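Side-chain contact in endoglucanase, glycoside hydrolase family 5 protein (PDB 5IHS), which probably hydrolyses internal beta-1,4-glucosidic bonds of cellulose, as an endoglucanase with a TIM-barrel fold: residues 165-168 with 169-173. Residues are numbered along the deposited sequence; the frame is centred on the assembly and turned at random.
Sequences TSWN and KDIKP
Ser166 caps the N-terminus of helix 167-185: its OG, anti to the backbone N (chi1 160°) and beside the carbonyl carbon, accepts from Lys169 N at 3.0 Å. Serine suits an N-cap because its short hydroxyl can take up an N-H that has no earlier helical carbonyl. Asp170, a carboxylate fit to accept in return, takes Ser166 N on the anti side of OD2 at 3.0 Å. Ser166 O is gripped twice, by Asp170 N and by Ile171 N, the latter in the carbonyl plane; the five-residue spacing to Ile171, like that of Lys172 N to Trp167 O, marks a wide pi-type turn. The tight side is apolar, filled by a broad ring and a branched chain: Ile171 CG2 meets Trp167 CZ3 at 3.6 Å. Lys172 CB lies over one indole face in a CH-pi contact, and Trp167 NE1 donates to Asn208 O. Were Trp167 cut back to an alanine, Ile171 would probably face a gap and Asn208 O lose its indole donor. On the looser solvent side, exposed Lys169 gives NZ to a water that Ser166 OG meets weakly. Trp167 and Ile171 touch Val193, so the helix's first turns pack on strand 191-193, the next barrel strand after 153-156.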
ATOM      1  N   THR A 165      15.194  -0.505 -13.851  1.00  8.35           N
ATOM      2  CA  THR A 165      15.449  -1.552 -12.864  1.00  8.68           C
ATOM      3  C   THR A 165      14.825  -2.869 -13.330  1.00  8.64           C
ATOM      4  O   THR A 165      13.603  -3.032 -13.297  1.00  9.27           O
ATOM      5  CB  THR A 165      14.889  -1.129 -11.506  1.00  9.74           C
ATOM      6  OG1 THR A 165      15.218   0.240 -11.224  1.00 11.56           O
ATOM      7  CG2 THR A 165      15.424  -2.024 -10.406  1.00 10.10           C
ATOM      8  N   SER A 166      15.665  -3.808 -13.764  1.00  9.69           N
ATOM      9  CA  SER A 166      15.185  -5.046 -14.376  1.00 10.25           C
ATOM     10  C   SER A 166      14.514  -5.966 -13.358  1.00  8.94           C
ATOM     11  O   SER A 166      15.031  -6.166 -12.251  1.00  9.57           O
ATOM     12  CB  SER A 166      16.381  -5.787 -14.988  1.00 12.66           C
ATOM     13  OG  SER A 166      16.129  -7.164 -15.207  1.00 15.11           O
ATOM     14  N   TRP A 167      13.392  -6.575 -13.761  1.00  8.41           N
ATOM     15  CA  TRP A 167      12.761  -7.609 -12.944  1.00  8.37           C
ATOM     16  C   TRP A 167      13.701  -8.796 -12.735  1.00  8.56           C
ATOM     17  O   TRP A 167      14.004  -9.182 -11.598  1.00  8.85           O
ATOM     18  CB  TRP A 167      11.431  -8.064 -13.570  1.00  8.24           C
ATOM     19  CG  TRP A 167      10.828  -9.202 -12.801  1.00  8.34           C
ATOM     20  CD1 TRP A 167      10.853 -10.520 -13.134  1.00  9.03           C
ATOM     21  CD2 TRP A 167      10.167  -9.124 -11.526  1.00  7.85           C
ATOM     22  NE1 TRP A 167      10.250 -11.270 -12.155  1.00  9.03           N
ATOM     23  CE2 TRP A 167       9.819 -10.437 -11.157  1.00  7.91           C
ATOM     24  CE3 TRP A 167       9.824  -8.068 -10.667  1.00  7.88           C
ATOM     25  CZ2 TRP A 167       9.156 -10.727  -9.965  1.00  8.77           C
ATOM     26  CZ3 TRP A 167       9.164  -8.368  -9.476  1.00  8.21           C
ATOM     27  CH2 TRP A 167       8.844  -9.677  -9.141  1.00  8.44           C
ATOM     28  N   ASN A 168      14.177  -9.401 -13.828  1.00  9.60           N
ATOM     29  CA  ASN A 168      14.928 -10.651 -13.698  1.00 10.78           C
ATOM     30  C   ASN A 168      16.275 -10.450 -13.007  1.00 11.74           C
ATOM     31  O   ASN A 168      16.728 -11.319 -12.248  1.00 12.81           O
ATOM     32  CB  ASN A 168      15.158 -11.281 -15.074  1.00 11.95           C
ATOM     33  CG  ASN A 168      13.900 -11.893 -15.671  1.00 13.52           C
ATOM     34  OD1 ASN A 168      12.934 -12.204 -14.970  1.00 14.29           O
ATOM     35  ND2 ASN A 168      13.924 -12.096 -16.980  1.00 15.36           N
ATOM     36  N   LYS A 169      16.950  -9.334 -13.277  1.00 12.21           N
ATOM     37  CA  LYS A 169      18.310  -9.137 -12.790  1.00 13.68           C
ATOM     38  C   LYS A 169      18.396  -8.372 -11.475  1.00 12.30           C
ATOM     39  O   LYS A 169      19.336  -8.604 -10.704  1.00 13.96           O
ATOM     40  CB  LYS A 169      19.139  -8.402 -13.843  1.00 17.05           C
ATOM     41  CG  LYS A 169      19.369  -9.206 -15.103  1.00 21.93           C
ATOM     42  CD  LYS A 169      20.221  -8.427 -16.098  1.00 26.11           C
ATOM     43  CE  LYS A 169      20.501  -9.233 -17.357  1.00 29.14           C
ATOM     44  NZ  LYS A 169      19.499  -8.971 -18.423  1.00 31.00           N
ATOM     45  N   ASP A 170      17.467  -7.445 -11.206  1.00 11.11           N
ATOM     46  CA  ASP A 170      17.558  -6.556 -10.044  1.00 10.89           C
ATOM     47  C   ASP A 170      16.440  -6.793  -9.038  1.00  9.70           C
ATOM     48  O   ASP A 170      16.718  -7.050  -7.858  1.00 10.62           O
ATOM     49  CB  ASP A 170      17.507  -5.079 -10.475  1.00 13.09           C
ATOM     50  CG  ASP A 170      18.636  -4.681 -11.361  1.00 16.45           C
ATOM     51  OD1 ASP A 170      19.780  -5.046 -11.039  1.00 18.02           O
ATOM     52  OD2 ASP A 170      18.366  -3.985 -12.370  1.00 17.26           O
ATOM     53  N   ILE A 171      15.180  -6.680  -9.461  1.00  8.50           N
ATOM     54  CA  ILE A 171      14.081  -6.678  -8.501  1.00  8.24           C
ATOM     55  C   ILE A 171      13.896  -8.060  -7.899  1.00  8.26           C
ATOM     56  O   ILE A 171      13.790  -8.214  -6.672  1.00  8.42           O
ATOM     57  CB  ILE A 171      12.765  -6.196  -9.138  1.00  8.25           C
ATOM     58  CG1 ILE A 171      12.902  -4.835  -9.834  1.00  8.22           C
ATOM     59  CG2 ILE A 171      11.679  -6.168  -8.067  1.00  8.76           C
ATOM     60  CD1 ILE A 171      11.728  -4.484 -10.749  1.00  8.35           C
ATOM     61  N   LYS A 172      13.769  -9.078  -8.755  1.00  8.25           N
ATOM     62  CA  LYS A 172      13.446 -10.413  -8.250  1.00  8.84           C
ATOM     63  C   LYS A 172      14.510 -10.929  -7.294  1.00  9.08           C
ATOM     64  O   LYS A 172      14.152 -11.398  -6.197  1.00  9.19           O
ATOM     65  CB  LYS A 172      13.147 -11.384  -9.400  1.00  9.48           C
ATOM     66  CG  LYS A 172      12.588 -12.704  -8.909  1.00 10.18           C
ATOM     67  CD  LYS A 172      12.322 -13.710 -10.024  1.00 11.10           C
ATOM     68  CE  LYS A 172      11.603 -14.922  -9.468  1.00 13.76           C
ATOM     69  NZ  LYS A 172      11.727 -16.117 -10.311  1.00 15.94           N
ATOM     70  N   PRO A 173      15.810 -10.880  -7.622  1.00  9.75           N
ATOM     71  CA  PRO A 173      16.813 -11.355  -6.650  1.00 10.09           C
ATOM     72  C   PRO A 173      16.804 -10.561  -5.354  1.00  9.62           C
ATOM     73  O   PRO A 173      16.947 -11.148  -4.272  1.00  9.95           O
ATOM     74  CB  PRO A 173      18.141 -11.231  -7.415  1.00 11.92           C
ATOM     75  CG  PRO A 173      17.767 -11.204  -8.837  1.00 11.84           C
ATOM     76  CD  PRO A 173      16.428 -10.544  -8.919  1.00 10.28           C
TER
HETATM   77  O   HOH W   1      17.465  -6.536 -18.348  1.00 25.44           O